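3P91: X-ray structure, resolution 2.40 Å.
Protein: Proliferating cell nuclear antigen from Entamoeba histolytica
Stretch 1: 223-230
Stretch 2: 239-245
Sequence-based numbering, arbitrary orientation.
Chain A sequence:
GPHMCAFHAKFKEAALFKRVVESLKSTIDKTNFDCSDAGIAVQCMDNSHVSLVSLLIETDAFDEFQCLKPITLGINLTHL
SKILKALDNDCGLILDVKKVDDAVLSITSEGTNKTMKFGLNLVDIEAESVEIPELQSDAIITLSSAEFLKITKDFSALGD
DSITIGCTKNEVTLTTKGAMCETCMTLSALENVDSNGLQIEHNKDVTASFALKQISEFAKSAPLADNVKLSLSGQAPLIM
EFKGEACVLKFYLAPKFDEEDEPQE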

# COMPACT_ATOMS: atom_id res chain seq x y z
N PRO A 223 -18.49 3.86 6.30
CA PRO A 223 -18.57 4.93 5.29
C PRO A 223 -19.99 5.48 5.05
O PRO A 223 -20.13 6.62 4.61
CB PRO A 223 -18.07 4.23 4.02
CG PRO A 223 -17.11 3.22 4.53
CD PRO A 223 -17.71 2.71 5.81
N LEU A 224 -21.01 4.70 5.36
CA LEU A 224 -22.38 5.12 5.10
C LEU A 224 -22.86 6.23 6.02
O LEU A 224 -23.81 6.94 5.70
CB LEU A 224 -23.34 3.94 5.20
CG LEU A 224 -23.48 3.04 3.97
CD1 LEU A 224 -24.38 1.88 4.32
CD2 LEU A 224 -24.04 3.81 2.80
N ALA A 225 -22.21 6.36 7.17
CA ALA A 225 -22.75 7.22 8.21
C ALA A 225 -21.69 7.57 9.21
O ALA A 225 -20.87 6.72 9.56
CB ALA A 225 -23.90 6.53 8.89
N ASP A 226 -21.70 8.80 9.70
CA ASP A 226 -20.70 9.26 10.67
C ASP A 226 -20.70 8.43 11.94
O ASP A 226 -19.63 8.09 12.48
CB ASP A 226 -20.92 10.74 11.01
CG ASP A 226 -20.29 11.67 9.99
OD1 ASP A 226 -19.11 11.45 9.63
OD2 ASP A 226 -20.98 12.61 9.54
N ASN A 227 -21.89 8.10 12.42
CA ASN A 227 -22.07 7.29 13.61
C ASN A 227 -22.71 5.94 13.32
O ASN A 227 -23.38 5.76 12.30
CB ASN A 227 -22.91 8.06 14.63
CG ASN A 227 -22.18 9.25 15.22
OD1 ASN A 227 -21.01 9.16 15.58
ND2 ASN A 227 -22.87 10.38 15.33
N VAL A 228 -22.49 4.97 14.21
CA VAL A 228 -23.18 3.69 14.13
C VAL A 228 -24.11 3.55 15.32
O VAL A 228 -23.77 3.96 16.42
CB VAL A 228 -22.20 2.50 14.11
CG1 VAL A 228 -21.32 2.51 15.34
CG2 VAL A 228 -22.96 1.18 14.00
N LYS A 229 -25.30 2.99 15.10
CA LYS A 229 -26.22 2.76 16.19
C LYS A 229 -26.43 1.28 16.48
O LYS A 229 -26.91 0.53 15.64
CB LYS A 229 -27.56 3.45 15.95
CG LYS A 229 -28.36 3.64 17.22
CD LYS A 229 -29.70 4.26 16.96
CE LYS A 229 -30.64 3.25 16.34
NZ LYS A 229 -32.04 3.76 16.32
N LEU A 230 -26.07 0.88 17.70
CA LEU A 230 -26.24 -0.49 18.13
C LEU A 230 -27.39 -0.56 19.12
O LEU A 230 -27.34 0.03 20.20
CB LEU A 230 -24.98 -0.99 18.81
CG LEU A 230 -23.62 -0.90 18.11
CD1 LEU A 230 -23.25 0.53 17.78
CD2 LEU A 230 -22.56 -1.52 19.01
N ILE A 239 -29.12 -4.90 16.83
CA ILE A 239 -29.21 -4.16 15.58
C ILE A 239 -28.01 -3.25 15.44
O ILE A 239 -27.66 -2.51 16.37
CB ILE A 239 -30.46 -3.28 15.51
CG1 ILE A 239 -31.66 -4.00 16.08
CG2 ILE A 239 -30.74 -2.84 14.08
CD1 ILE A 239 -32.85 -3.11 16.19
N MET A 240 -27.37 -3.29 14.29
CA MET A 240 -26.33 -2.32 13.97
C MET A 240 -26.82 -1.52 12.78
O MET A 240 -26.93 -2.05 11.68
CB MET A 240 -25.01 -3.03 13.66
CG MET A 240 -23.80 -2.11 13.63
SD MET A 240 -22.29 -3.01 13.20
CE MET A 240 -22.14 -4.11 14.60
N GLU A 241 -27.13 -0.25 13.00
CA GLU A 241 -27.73 0.59 11.97
C GLU A 241 -26.81 1.69 11.46
O GLU A 241 -26.23 2.44 12.23
CB GLU A 241 -29.01 1.23 12.50
CG GLU A 241 -29.50 2.37 11.63
CD GLU A 241 -30.60 3.16 12.29
OE1 GLU A 241 -30.58 4.41 12.20
OE2 GLU A 241 -31.50 2.54 12.89
N PHE A 242 -26.71 1.78 10.14
CA PHE A 242 -26.01 2.88 9.50
C PHE A 242 -27.00 3.72 8.69
O PHE A 242 -27.32 3.40 7.55
CB PHE A 242 -24.90 2.35 8.60
CG PHE A 242 -23.85 1.59 9.33
CD1 PHE A 242 -22.73 2.22 9.83
CD2 PHE A 242 -23.99 0.23 9.54
CE1 PHE A 242 -21.76 1.52 10.52
CE2 PHE A 242 -23.03 -0.48 10.23
CZ PHE A 242 -21.92 0.16 10.72
N LYS A 243 -27.48 4.80 9.30
CA LYS A 243 -28.43 5.69 8.64
C LYS A 243 -27.75 6.86 7.93
O LYS A 243 -27.17 7.73 8.56
CB LYS A 243 -29.46 6.21 9.64
CG LYS A 243 -30.34 7.32 9.09
CD LYS A 243 -31.54 7.55 9.98
CE LYS A 243 -31.12 7.96 11.38
NZ LYS A 243 -30.46 9.30 11.38
N GLY A 244 -27.84 6.86 6.60
CA GLY A 244 -27.30 7.93 5.79
C GLY A 244 -28.34 9.00 5.50
O GLY A 244 -29.37 9.08 6.18
N GLU A 245 -28.07 9.82 4.49
CA GLU A 245 -28.97 10.92 4.12
C GLU A 245 -30.43 10.47 3.95
O GLU A 245 -31.28 10.72 4.82
CB GLU A 245 -28.46 11.61 2.85
O HOH W 1 -26.51 5.28 12.03

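The strand 227-230 and the strand that includes 239-243 run antiparallel, their N-to-C directions 150° apart, and the two stretches bury 501 Å² between them, both sides summed. The backbone hydrogen bonds join K229 and E241, where K229 N donates to E241 O (3.1 Å) and E241 N donates to K229 O (2.8 Å), both nearly linear. In the adjacent non-hydrogen-bonded pair, L230 and M240, the CA atoms draw to 4.5 Å, and L230 CA lies 3.0 Å from I239 O in a CA-H...O contact. A second such contact joins M240 CA to K229 O at 3.4 Å.

The closest packing of side chains centres on V228. Its CG2 methyl packs against two neighbours, 3.4 Å from M240 CG and 3.6 Å from F242 CZ. It also sits over one face of the F242 ring, 4.0 Å from the centroid and 29° off the normal, a CH-pi contact. The methyl thus sits in the shallow hollow formed by the ring face and M240 CG. Near the base of the phenylalanine, L224 CB approaches F242 CB at 4.1 Å and A225 CB approaches the same atom at 4.3 Å, so the ring and its stem are packed by different residues of the first stretch. A225 CB also rests 3.5 Å from K243 O. The backbone comes close at G244, whose CA is 3.6 Å from L224 O; a CB there would lie only about 3.2 Å from that oxygen, so the absence of a side chain relieves a tight spot.

Beyond the K229-E241 pair the strands separate, and a water fills the gap, donating to N227 O (3.2 Å) and E241 O (2.9 Å) and accepting from K243 N (2.9 Å). On the sheet face shared by K229 and E241, the two side chains extend alongside each other, ending in a long salt bridge between K229 NZ and E241 OE2 (3.7 Å).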